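Local coordinates for protein TRAP-type C4-dicarboxylate:H+ symport system substrate-binding component DctP (Shewanella oneidensis, PDB 4MX6) that binds succinate, and probably other C4-dicarboxylates, in the periplasm and probably delivers them to a TRAP-type proton symporter, at residues A[217-222]-A[227-232]; A[161-166]-A[174-179]. All coordinates share one frame; numbering follows the deposited sequence.

Overall arrangement
Interaction 2 (161-166 with 174-179) closes before interaction 1 (217-222 with 227-232) opens along the chain. Their centres lie about 12 Å apart, on the same side of the chain's centre. They share a mixed sheet, where strand 217-219 runs antiparallel beside strand 160-163 and Gln217 bonds to Thr162 through the backbone. The two contacts also touch directly: Gln217 N lies 3.5 Å from Phe178 CD2. Strand 177-180 belongs to a separate parallel pair with strand 196-199. Each contact holds one succinate-binding residue, Asn219 in interaction 1 and Arg179 in interaction 2, so strands of two different sheets bring both side chains to the succinate.

Interaction 1: residues A[217-222]-A[227-232]; sequences QENTWS and QKFYEV
Phe229 packs against Gln217 and Asn219 in a buried contact of a ring with two side-chain amides. The amide end of Gln217 comes obliquely to the CD2-CE2 side of the ring, with Phe229 CD2 3.7 Å from Gln217 CD. The two side chains cross at about a right angle, and the amide plane stands 53° from the ring plane. The ring does not lie flat on this amide. Phe229 reaches strand 217-219 because its CG lies beside its own backbone N and anti to the carbonyl carbon (chi1 -61°). Asn219 comes to the ring edge near the ring plane, with ND2 4.1 Å from Phe229 CE2. Val205 and Leu209 of helix 205-210 and Phe202 of a loop also touch the side chain of Phe229.

The contact brackets the short helix 221-226, which joins the two segments. Thr220 is its N-cap residue, and its OG1 makes a weak bond to Asn223 N. Lys228 follows the helix with a positive phi and forms a Schellman motif. The chain then makes a 3-10 turn, in which Glu231 N bonds to Lys228 O at 3.0 Å and Val232 N to Phe229 O at 3.1 Å.

The polar end of Asn219 is bonded at both its oxygen and its nitrogen. OD1 accepts Thr220 N at 3.0 Å, in the carbonyl plane and on a lone pair, with an N-H...O angle of 148°. Asn223 ND2 also donates to OD1. Asn219 ND2 donates to a bound succinate. The bonds to OD1 fix the rotation of the amide and leave its nitrogen turned to the ligand.

Lys228 NZ donates to Tyr225 O and makes a weak bond to Tyr230 OH at 3.5 Å. Glu231 CG rests on one face of the Tyr230 ring, offset toward the rim.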
loop_
_atom_site.group_PDB
_atom_site.type_symbol
_atom_site.label_atom_id
_atom_site.label_comp_id
_atom_site.label_asym_id
_atom_site.label_seq_id
_atom_site.Cartn_x
_atom_site.Cartn_y
_atom_site.Cartn_z
ATOM N N GLN A 217 1.018 7.645 13.007
ATOM C CA GLN A 217 1.183 7.177 11.640
ATOM C C GLN A 217 -0.184 6.758 11.108
ATOM O O GLN A 217 -1.201 6.948 11.783
ATOM C CB GLN A 217 2.239 6.054 11.559
ATOM C CG GLN A 217 1.968 4.815 12.422
ATOM C CD GLN A 217 1.016 3.827 11.773
ATOM O OE1 GLN A 217 1.307 3.275 10.716
ATOM N NE2 GLN A 217 -0.136 3.608 12.400
ATOM N N GLU A 218 -0.224 6.232 9.886
ATOM C CA GLU A 218 -1.473 5.760 9.274
ATOM C C GLU A 218 -1.185 4.402 8.640
ATOM O O GLU A 218 -0.187 4.236 7.926
ATOM C CB GLU A 218 -2.003 6.747 8.221
ATOM C CG GLU A 218 -0.958 7.166 7.193
ATOM C CD GLU A 218 -1.519 7.782 5.912
ATOM O OE1 GLU A 218 -2.670 8.245 5.909
ATOM O OE2 GLU A 218 -0.797 7.766 4.889
ATOM N N ASN A 219 -2.055 3.428 8.868
ATOM C CA ASN A 219 -1.833 2.111 8.279
ATOM C C ASN A 219 -3.053 1.217 8.437
ATOM O O ASN A 219 -4.011 1.555 9.137
ATOM C CB ASN A 219 -0.573 1.427 8.836
ATOM C CG ASN A 219 0.289 0.897 7.719
ATOM O OD1 ASN A 219 -0.182 0.097 6.904
ATOM N ND2 ASN A 219 1.506 1.402 7.603
ATOM N N THR A 220 -3.010 0.071 7.775
ATOM C CA THR A 220 -4.103 -0.873 7.839
ATOM C C THR A 220 -4.015 -1.706 9.109
ATOM O O THR A 220 -2.958 -1.785 9.750
ATOM C CB THR A 220 -4.075 -1.824 6.629
ATOM O OG1 THR A 220 -2.901 -2.642 6.746
ATOM C CG2 THR A 220 -4.056 -1.042 5.308
ATOM N N TRP A 221 -5.106 -2.364 9.469
ATOM C CA TRP A 221 -5.086 -3.262 10.625
ATOM C C TRP A 221 -3.981 -4.309 10.485
ATOM O O TRP A 221 -3.326 -4.641 11.463
ATOM C CB TRP A 221 -6.431 -3.963 10.852
ATOM C CG TRP A 221 -7.564 -3.041 11.145
ATOM C CD1 TRP A 221 -8.629 -2.809 10.342
ATOM C CD2 TRP A 221 -7.762 -2.234 12.316
ATOM N NE1 TRP A 221 -9.477 -1.913 10.921
ATOM C CE2 TRP A 221 -8.971 -1.531 12.129
ATOM C CE3 TRP A 221 -7.044 -2.031 13.496
ATOM C CZ2 TRP A 221 -9.480 -0.651 13.075
ATOM C CZ3 TRP A 221 -7.568 -1.160 14.439
ATOM C CH2 TRP A 221 -8.774 -0.488 14.217
ATOM N N SER A 222 -3.795 -4.853 9.283
ATOM C CA SER A 222 -2.817 -5.921 9.089
ATOM C C SER A 222 -1.403 -5.453 9.387
ATOM O O SER A 222 -0.659 -6.161 10.063
ATOM C CB SER A 222 -2.882 -6.462 7.665
ATOM O OG SER A 222 -1.714 -7.210 7.348
ATOM N N GLN A 227 3.265 -5.489 12.691
ATOM C CA GLN A 227 4.452 -4.726 13.086
ATOM C C GLN A 227 4.390 -4.220 14.528
ATOM O O GLN A 227 5.310 -3.542 14.982
ATOM C CB GLN A 227 4.675 -3.540 12.134
ATOM C CG GLN A 227 4.986 -3.950 10.691
ATOM C CD GLN A 227 6.216 -4.856 10.516
ATOM O OE1 GLN A 227 7.126 -4.905 11.352
ATOM N NE2 GLN A 227 6.246 -5.567 9.420
ATOM N N LYS A 228 3.294 -4.517 15.227
ATOM C CA LYS A 228 3.123 -4.180 16.651
ATOM C C LYS A 228 3.058 -2.679 16.903
ATOM O O LYS A 228 3.389 -2.217 18.001
ATOM C CB LYS A 228 4.189 -4.846 17.539
ATOM C CG LYS A 228 4.287 -6.347 17.335
ATOM C CD LYS A 228 2.972 -7.056 17.555
ATOM C CE LYS A 228 2.954 -8.424 16.897
ATOM N NZ LYS A 228 1.576 -8.946 16.747
ATOM N N PHE A 229 2.588 -1.918 15.926
ATOM C CA PHE A 229 2.433 -0.488 16.136
ATOM C C PHE A 229 1.473 -0.220 17.306
ATOM O O PHE A 229 1.614 0.777 18.009
ATOM C CB PHE A 229 1.900 0.231 14.889
ATOM C CG PHE A 229 2.783 0.139 13.652
ATOM C CD1 PHE A 229 4.141 -0.149 13.713
ATOM C CD2 PHE A 229 2.214 0.366 12.406
ATOM C CE1 PHE A 229 4.898 -0.217 12.542
ATOM C CE2 PHE A 229 2.950 0.311 11.261
ATOM C CZ PHE A 229 4.291 0.014 11.317
ATOM N N TYR A 230 0.496 -1.105 17.492
ATOM C CA TYR A 230 -0.491 -0.928 18.553
ATOM C C TYR A 230 0.119 -1.056 19.953
ATOM O O TYR A 230 -0.511 -0.654 20.927
ATOM C CB TYR A 230 -1.659 -1.911 18.392
ATOM C CG TYR A 230 -1.299 -3.368 18.628
ATOM C CD1 TYR A 230 -0.678 -4.123 17.645
ATOM C CD2 TYR A 230 -1.578 -3.993 19.837
ATOM C CE1 TYR A 230 -0.355 -5.461 17.853
ATOM C CE2 TYR A 230 -1.250 -5.323 20.054
ATOM C CZ TYR A 230 -0.628 -6.051 19.064
ATOM O OH TYR A 230 -0.308 -7.387 19.250
ATOM N N GLU A 231 1.325 -1.622 20.070
ATOM C CA GLU A 231 1.988 -1.737 21.370
ATOM C C GLU A 231 2.696 -0.444 21.772
ATOM O O GLU A 231 3.135 -0.324 22.919
ATOM C CB GLU A 231 2.974 -2.905 21.367
ATOM C CG GLU A 231 2.285 -4.249 21.161
ATOM C CD GLU A 231 3.213 -5.452 21.266
ATOM O OE1 GLU A 231 4.442 -5.279 21.370
ATOM O OE2 GLU A 231 2.693 -6.581 21.216
ATOM N N VAL A 232 2.774 0.524 20.863
ATOM C CA VAL A 232 3.502 1.768 21.120
ATOM C C VAL A 232 2.681 2.997 20.713
ATOM O O VAL A 232 3.217 4.097 20.543
ATOM C CB VAL A 232 4.885 1.766 20.422
ATOM C CG1 VAL A 232 5.826 0.815 21.138
ATOM C CG2 VAL A 232 4.760 1.417 18.956
#

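Interaction 2: residues A[161-166]-A[174-179]; sequences FTANTP and KGLKFR
Phe178 approaches the backbone of Thr162, with CE2 3.7 Å from Thr162 O. The oxygen meets the ring obliquely. Phe190 of helix 184-191 stacks with the same ring.

Leu176 makes the aliphatic part of the contact through one methyl, CD1. That methyl lies 4.2 Å from Thr165 CG2 and 4.5 Å from Ala163 CB. The second torsion of the leucine (chi2 -177°) puts CD1 anti to CA, stretched out toward segment 161-166. Thr165 offers its methyl, not its hydroxyl: CG2 sits between the backbone N and the carbonyl carbon while OG1 is anti to N (chi1 -165°). The Thr165 and Leu176 side chains cross obliquely.

In this periplasmic binding protein fold the two strands belong to different sheets. Strand 160-163 lies inside the mixed sheet, and strand 177-180 pairs in parallel with strand 196-199. Side chains of segment 174-179 span the gap, to backbone at Thr162 and to methyls at Ala163 and Thr165. The nearest CA atoms, of Ala163 and Phe178, are 8.4 Å apart.

Thr162 CB points away from segment 174-179, and its OG1 bonds to Gln233 OE1. Next to Phe178, Arg179 places NH2 on a bound succinate, while its NE bonds to Lys200 O.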
loop_
_atom_site.group_PDB
_atom_site.type_symbol
_atom_site.label_atom_id
_atom_site.label_comp_id
_atom_site.label_asym_id
_atom_site.label_seq_id
_atom_site.Cartn_x
_atom_site.Cartn_y
_atom_site.Cartn_z
ATOM N N PHE A 161 -5.759 5.989 11.424
ATOM C CA PHE A 161 -4.753 6.759 12.148
ATOM C C PHE A 161 -4.397 6.081 13.477
ATOM O O PHE A 161 -5.270 5.541 14.159
ATOM C CB PHE A 161 -5.278 8.150 12.525
ATOM C CG PHE A 161 -5.605 9.055 11.370
ATOM C CD1 PHE A 161 -4.642 9.431 10.436
ATOM C CD2 PHE A 161 -6.870 9.598 11.264
ATOM C CE1 PHE A 161 -4.962 10.309 9.404
ATOM C CE2 PHE A 161 -7.185 10.475 10.249
ATOM C CZ PHE A 161 -6.234 10.825 9.317
ATOM N N THR A 162 -3.130 6.166 13.866
ATOM C CA THR A 162 -2.755 5.908 15.252
ATOM C C THR A 162 -2.002 7.109 15.789
ATOM O O THR A 162 -1.350 7.846 15.035
ATOM C CB THR A 162 -1.896 4.628 15.425
ATOM O OG1 THR A 162 -0.591 4.820 14.869
ATOM C CG2 THR A 162 -2.547 3.446 14.742
ATOM N N ALA A 163 -2.102 7.294 17.105
ATOM C CA ALA A 163 -1.342 8.312 17.820
ATOM C C ALA A 163 -1.445 7.989 19.301
ATOM O O ALA A 163 -1.905 6.898 19.678
ATOM C CB ALA A 163 -1.895 9.706 17.511
ATOM N N ASN A 164 -1.029 8.924 20.153
ATOM C CA ASN A 164 -1.165 8.747 21.596
ATOM C C ASN A 164 -2.287 9.606 22.166
ATOM O O ASN A 164 -2.321 9.922 23.340
ATOM C CB ASN A 164 0.182 8.978 22.272
ATOM C CG ASN A 164 1.211 7.990 21.788
ATOM O OD1 ASN A 164 0.972 6.784 21.809
ATOM N ND2 ASN A 164 2.337 8.485 21.314
ATOM N N THR A 165 -3.250 9.908 21.299
ATOM C CA THR A 165 -4.441 10.668 21.646
ATOM C C THR A 165 -5.520 10.318 20.612
ATOM O O THR A 165 -5.194 9.936 19.490
ATOM C CB THR A 165 -4.131 12.176 21.627
ATOM O OG1 THR A 165 -5.173 12.902 22.295
ATOM C CG2 THR A 165 -3.969 12.681 20.202
ATOM N N PRO A 166 -6.809 10.411 20.993
ATOM C CA PRO A 166 -7.868 10.203 19.998
ATOM C C PRO A 166 -7.816 11.251 18.904
ATOM O O PRO A 166 -7.501 12.413 19.170
ATOM C CB PRO A 166 -9.159 10.363 20.804
ATOM C CG PRO A 166 -8.779 10.137 22.209
ATOM C CD PRO A 166 -7.351 10.587 22.350
ATOM N N LYS A 174 -3.382 18.674 15.148
ATOM C CA LYS A 174 -2.530 19.844 14.967
ATOM C C LYS A 174 -1.241 19.705 15.760
ATOM O O LYS A 174 -1.263 19.384 16.952
ATOM C CB LYS A 174 -3.254 21.130 15.378
ATOM C CG LYS A 174 -2.455 22.402 15.071
ATOM C CD LYS A 174 -3.337 23.642 15.104
ATOM C CE LYS A 174 -2.570 24.894 14.686
ATOM N NZ LYS A 174 -2.149 24.857 13.254
ATOM N N GLY A 175 -0.117 19.952 15.095
ATOM C CA GLY A 175 1.183 19.958 15.739
ATOM C C GLY A 175 1.798 18.581 15.977
ATOM O O GLY A 175 2.902 18.488 16.504
ATOM N N LEU A 176 1.101 17.510 15.608
ATOM C CA LEU A 176 1.635 16.169 15.816
ATOM C C LEU A 176 2.474 15.743 14.617
ATOM O O LEU A 176 2.152 16.079 13.471
ATOM C CB LEU A 176 0.514 15.152 16.031
ATOM C CG LEU A 176 -0.369 15.317 17.262
ATOM C CD1 LEU A 176 -1.359 14.159 17.323
ATOM C CD2 LEU A 176 0.436 15.444 18.558
ATOM N N LYS A 177 3.537 14.992 14.889
ATOM C CA LYS A 177 4.404 14.465 13.841
ATOM C C LYS A 177 3.897 13.093 13.412
ATOM O O LYS A 177 3.780 12.191 14.246
ATOM C CB LYS A 177 5.843 14.340 14.363
ATOM C CG LYS A 177 6.596 15.659 14.426
ATOM C CD LYS A 177 8.000 15.519 15.016
ATOM C CE LYS A 177 7.972 15.306 16.504
ATOM N NZ LYS A 177 9.235 15.817 17.102
ATOM N N PHE A 178 3.600 12.937 12.120
ATOM C CA PHE A 178 3.175 11.658 11.562
ATOM C C PHE A 178 4.184 11.183 10.532
ATOM O O PHE A 178 4.533 11.919 9.616
ATOM C CB PHE A 178 1.811 11.778 10.868
ATOM C CG PHE A 178 0.645 11.904 11.816
ATOM C CD1 PHE A 178 0.289 13.135 12.343
ATOM C CD2 PHE A 178 -0.114 10.795 12.159
ATOM C CE1 PHE A 178 -0.786 13.256 13.194
ATOM C CE2 PHE A 178 -1.197 10.919 13.020
ATOM C CZ PHE A 178 -1.528 12.150 13.529
ATOM N N ARG A 179 4.623 9.938 10.649
ATOM C CA ARG A 179 5.329 9.320 9.535
ATOM C C ARG A 179 4.354 9.131 8.384
ATOM O O ARG A 179 3.190 8.791 8.593
ATOM C CB ARG A 179 5.912 7.974 9.935
ATOM C CG ARG A 179 6.616 7.228 8.794
ATOM C CD ARG A 179 5.703 6.224 8.093
ATOM N NE ARG A 179 6.392 5.565 6.980
ATOM C CZ ARG A 179 5.890 4.546 6.291
ATOM N NH1 ARG A 179 6.562 4.061 5.259
ATOM N NH2 ARG A 179 4.722 4.022 6.613
#